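Local coordinates for uncharacterized conserved protein (PDB 3IUS) that is of unknown function but probably binds NAD or a related dinucleotide, as members of the NAD-dependent epimerase/dehydratase family do, at residues Y107-T118 against S250-R259. Numbering follows the deposited sequence. Where two conformers were deposited one is given.
Sequences YGDHDGAWVDET and SENKRVRNDR
Trp114 and Val115 pair in parallel with Arg254 and Val255 as a two-stranded sheet: Ala113 O accepts from Arg254 N, Val115 N gives to Arg254 O, and Val115 O takes Arg256 N at 2.9 Å, nearly straight. Ahead of the strands, the type I' turn His110–Ala113 wraps round Asn252, whose carbonyl O receives His110 N and Gly112 N from opposite faces of its plane, while its OD1 accepts from Val179 N. Asp109, its carboxylate short enough to reach back to the backbone, closes an Asx turn from OD1 to Asp111 N and, from the other face, takes Asn252 N at 2.9 Å. Glycine suits position 112 because at its backbone angles a CB would press on the carbonyl O of Asp111, and also crowd Asn252 ND2 and Arg254 NH1; the latter donates to Gly112 O at 2.7 Å, in its guanidinium plane.

On one side of the sheet the wide, flat Trp114 indole offers both faces to arginines. Arg254 CB sits over one, 3.4 Å from the six-membered ring centroid, a CH-pi contact. Over the opposite face the Arg256 guanidinium lies flat, its plane 7° from the ring's, making a cation-pi stack; a bend at chi2 (-68°) folds the chain back over the indole. With no guanidinium, a leucine in place of Arg256 would probably leave that indole face poorly covered and the ring less firmly held. Branched, apolar Val115 and Val255 fill the buried side, CG2 to CG2 at 3.9 Å, beside Tyr107, whose hydroxyl bonds Asn206 and Arg150. Farther along, Glu117 OE1 forms a salt bridge with Arg259 NE (3.2 Å), while OE2 accepts from Asn206 N.

This short parallel sheet, separate from the large parallel Rossmann-type one, ties the loop after strand 97-103 to the segment leading into helix 258-262.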
# COMPACT_ATOMS: atom_id res chain seq x y z
N TYR A 107 -3.54 -10.46 -8.28
CA TYR A 107 -3.63 -11.91 -8.27
C TYR A 107 -4.99 -12.44 -8.70
O TYR A 107 -5.09 -13.51 -9.31
CB TYR A 107 -3.25 -12.47 -6.89
CG TYR A 107 -1.80 -12.23 -6.53
CD1 TYR A 107 -0.78 -12.81 -7.27
CD2 TYR A 107 -1.46 -11.42 -5.46
CE1 TYR A 107 0.54 -12.59 -6.95
CE2 TYR A 107 -0.15 -11.19 -5.13
CZ TYR A 107 0.85 -11.78 -5.89
OH TYR A 107 2.16 -11.56 -5.55
N GLY A 108 -6.05 -11.70 -8.39
CA GLY A 108 -7.38 -12.14 -8.73
C GLY A 108 -7.90 -13.20 -7.77
O GLY A 108 -7.45 -13.28 -6.62
N ASP A 109 -8.83 -14.02 -8.25
CA ASP A 109 -9.53 -14.98 -7.40
C ASP A 109 -8.87 -16.36 -7.36
O ASP A 109 -8.57 -16.95 -8.40
CB ASP A 109 -10.99 -15.10 -7.85
CG ASP A 109 -11.81 -15.97 -6.93
OD1 ASP A 109 -11.46 -16.09 -5.73
OD2 ASP A 109 -12.82 -16.54 -7.41
N HIS A 110 -8.65 -16.85 -6.15
CA HIS A 110 -8.00 -18.14 -5.95
C HIS A 110 -8.78 -19.00 -4.96
O HIS A 110 -8.27 -19.99 -4.43
CB HIS A 110 -6.56 -17.94 -5.47
CG HIS A 110 -5.65 -17.40 -6.53
ND1 HIS A 110 -4.71 -18.18 -7.16
CD2 HIS A 110 -5.55 -16.16 -7.07
CE1 HIS A 110 -4.06 -17.45 -8.05
NE2 HIS A 110 -4.54 -16.22 -8.01
N ASP A 111 -10.02 -18.61 -4.71
CA ASP A 111 -10.87 -19.37 -3.81
C ASP A 111 -10.19 -19.65 -2.47
O ASP A 111 -10.36 -20.71 -1.87
CB ASP A 111 -11.29 -20.69 -4.47
CG ASP A 111 -12.49 -21.33 -3.79
OD1 ASP A 111 -13.33 -20.60 -3.24
OD2 ASP A 111 -12.59 -22.58 -3.82
N GLY A 112 -9.40 -18.69 -1.99
CA GLY A 112 -8.80 -18.80 -0.67
C GLY A 112 -7.45 -19.48 -0.63
O GLY A 112 -6.82 -19.52 0.42
N ALA A 113 -7.02 -20.02 -1.76
CA ALA A 113 -5.71 -20.65 -1.85
C ALA A 113 -4.60 -19.63 -1.68
O ALA A 113 -4.84 -18.42 -1.79
CB ALA A 113 -5.55 -21.37 -3.19
N TRP A 114 -3.39 -20.11 -1.42
CA TRP A 114 -2.24 -19.26 -1.17
C TRP A 114 -1.53 -18.90 -2.47
O TRP A 114 -1.38 -19.74 -3.36
CB TRP A 114 -1.25 -19.94 -0.22
CG TRP A 114 -1.73 -19.99 1.21
CD1 TRP A 114 -2.46 -20.97 1.79
CD2 TRP A 114 -1.49 -19.00 2.22
NE1 TRP A 114 -2.71 -20.66 3.11
CE2 TRP A 114 -2.13 -19.45 3.39
CE3 TRP A 114 -0.82 -17.78 2.24
CZ2 TRP A 114 -2.09 -18.73 4.58
CZ3 TRP A 114 -0.78 -17.06 3.41
CH2 TRP A 114 -1.42 -17.54 4.57
N VAL A 115 -1.13 -17.64 -2.57
CA VAL A 115 -0.42 -17.13 -3.73
C VAL A 115 0.89 -16.50 -3.27
O VAL A 115 1.01 -16.07 -2.12
CB VAL A 115 -1.27 -16.08 -4.49
CG1 VAL A 115 -2.61 -16.68 -4.90
CG2 VAL A 115 -1.50 -14.83 -3.63
N ASP A 116 1.88 -16.47 -4.15
CA ASP A 116 3.11 -15.77 -3.84
C ASP A 116 3.51 -14.91 -5.03
O ASP A 116 2.73 -14.74 -5.97
CB ASP A 116 4.24 -16.73 -3.42
CG ASP A 116 4.61 -17.74 -4.50
OD1 ASP A 116 4.52 -17.42 -5.69
OD2 ASP A 116 5.01 -18.87 -4.13
N GLU A 117 4.70 -14.35 -4.98
CA GLU A 117 5.15 -13.42 -6.01
C GLU A 117 5.34 -14.10 -7.37
O GLU A 117 5.51 -13.41 -8.37
CB GLU A 117 6.42 -12.70 -5.57
CG GLU A 117 6.25 -11.76 -4.37
CD GLU A 117 6.40 -12.47 -3.03
OE1 GLU A 117 6.29 -13.71 -2.97
OE2 GLU A 117 6.62 -11.76 -2.02
N THR A 118 5.30 -15.43 -7.41
CA THR A 118 5.44 -16.16 -8.68
C THR A 118 4.09 -16.56 -9.28
O THR A 118 4.03 -17.09 -10.39
CB THR A 118 6.30 -17.44 -8.53
OG1 THR A 118 5.57 -18.44 -7.80
CG2 THR A 118 7.61 -17.13 -7.83
N SER A 250 -15.49 -10.44 -4.45
CA SER A 250 -15.55 -11.29 -5.64
C SER A 250 -14.24 -12.03 -5.88
O SER A 250 -14.13 -12.82 -6.81
CB SER A 250 -15.91 -10.47 -6.88
OG SER A 250 -14.85 -9.59 -7.22
N GLU A 251 -13.24 -11.75 -5.05
CA GLU A 251 -11.95 -12.41 -5.16
C GLU A 251 -11.49 -12.83 -3.78
O GLU A 251 -11.55 -12.04 -2.84
CB GLU A 251 -10.90 -11.46 -5.76
CG GLU A 251 -11.15 -11.08 -7.20
CD GLU A 251 -10.05 -10.19 -7.76
OE1 GLU A 251 -9.45 -9.43 -6.98
OE2 GLU A 251 -9.79 -10.27 -8.98
N ASN A 252 -11.00 -14.06 -3.66
CA ASN A 252 -10.52 -14.54 -2.38
C ASN A 252 -9.19 -15.26 -2.53
O ASN A 252 -9.09 -16.21 -3.30
CB ASN A 252 -11.55 -15.47 -1.75
CG ASN A 252 -11.29 -15.73 -0.29
OD1 ASN A 252 -10.87 -14.83 0.45
ND2 ASN A 252 -11.52 -16.96 0.14
N LYS A 253 -8.17 -14.82 -1.80
CA LYS A 253 -6.88 -15.49 -1.78
C LYS A 253 -6.15 -15.26 -0.46
O LYS A 253 -6.58 -14.45 0.36
CB LYS A 253 -6.02 -15.01 -2.95
CG LYS A 253 -5.40 -13.63 -2.77
CD LYS A 253 -6.30 -12.53 -3.26
CE LYS A 253 -5.63 -11.16 -3.12
NZ LYS A 253 -6.59 -10.06 -3.38
N ARG A 254 -5.05 -15.97 -0.25
CA ARG A 254 -4.20 -15.76 0.91
C ARG A 254 -2.82 -15.50 0.35
O ARG A 254 -2.40 -16.21 -0.56
CB ARG A 254 -4.21 -16.99 1.83
CG ARG A 254 -5.50 -17.15 2.63
CD ARG A 254 -5.47 -18.44 3.43
NE ARG A 254 -6.57 -18.52 4.40
CZ ARG A 254 -7.79 -18.90 4.07
NH1 ARG A 254 -8.08 -19.20 2.82
NH2 ARG A 254 -8.74 -18.95 5.01
N VAL A 255 -2.16 -14.46 0.85
CA VAL A 255 -0.92 -14.00 0.23
C VAL A 255 0.28 -14.28 1.12
O VAL A 255 0.30 -13.89 2.29
CB VAL A 255 -0.98 -12.48 -0.07
CG1 VAL A 255 0.28 -12.04 -0.82
CG2 VAL A 255 -2.25 -12.14 -0.87
N ARG A 256 1.30 -14.93 0.55
CA ARG A 256 2.55 -15.23 1.25
C ARG A 256 3.41 -13.97 1.35
O ARG A 256 3.48 -13.18 0.41
CB ARG A 256 3.34 -16.32 0.51
CG ARG A 256 2.68 -17.69 0.41
CD ARG A 256 2.58 -18.40 1.76
NE ARG A 256 2.05 -19.75 1.61
CZ ARG A 256 1.52 -20.48 2.60
NH1 ARG A 256 1.45 -19.98 3.82
NH2 ARG A 256 1.07 -21.70 2.36
N ASN A 257 4.09 -13.81 2.48
CA ASN A 257 4.96 -12.67 2.73
C ASN A 257 6.38 -13.11 3.08
O ASN A 257 7.08 -12.42 3.82
CB ASN A 257 4.39 -11.80 3.86
CG ASN A 257 4.30 -12.54 5.18
OD1 ASN A 257 4.81 -13.65 5.31
ND2 ASN A 257 3.62 -11.94 6.16
N ASP A 258 6.80 -14.25 2.54
CA ASP A 258 8.10 -14.83 2.86
C ASP A 258 9.27 -14.01 2.34
O ASP A 258 10.29 -13.86 3.01
CB ASP A 258 8.19 -16.27 2.30
CG ASP A 258 7.04 -17.15 2.75
OD1 ASP A 258 6.72 -17.15 3.96
OD2 ASP A 258 6.45 -17.84 1.90
N ARG A 259 9.11 -13.47 1.13
CA ARG A 259 10.18 -12.74 0.47
C ARG A 259 10.70 -11.55 1.28
O ARG A 259 11.90 -11.34 1.40
CB ARG A 259 9.71 -12.29 -0.92
CG ARG A 259 10.81 -12.27 -1.96
CD ARG A 259 10.26 -12.58 -3.34
NE ARG A 259 9.42 -13.77 -3.34
CZ ARG A 259 9.25 -14.58 -4.38
NH1 ARG A 259 8.46 -15.64 -4.27
NH2 ARG A 259 9.89 -14.34 -5.52
O HOH W 1 -7.07 -10.33 -6.14
O HOH W 2 -13.37 -18.60 -1.57
O HOH W 3 6.71 -14.72 -0.41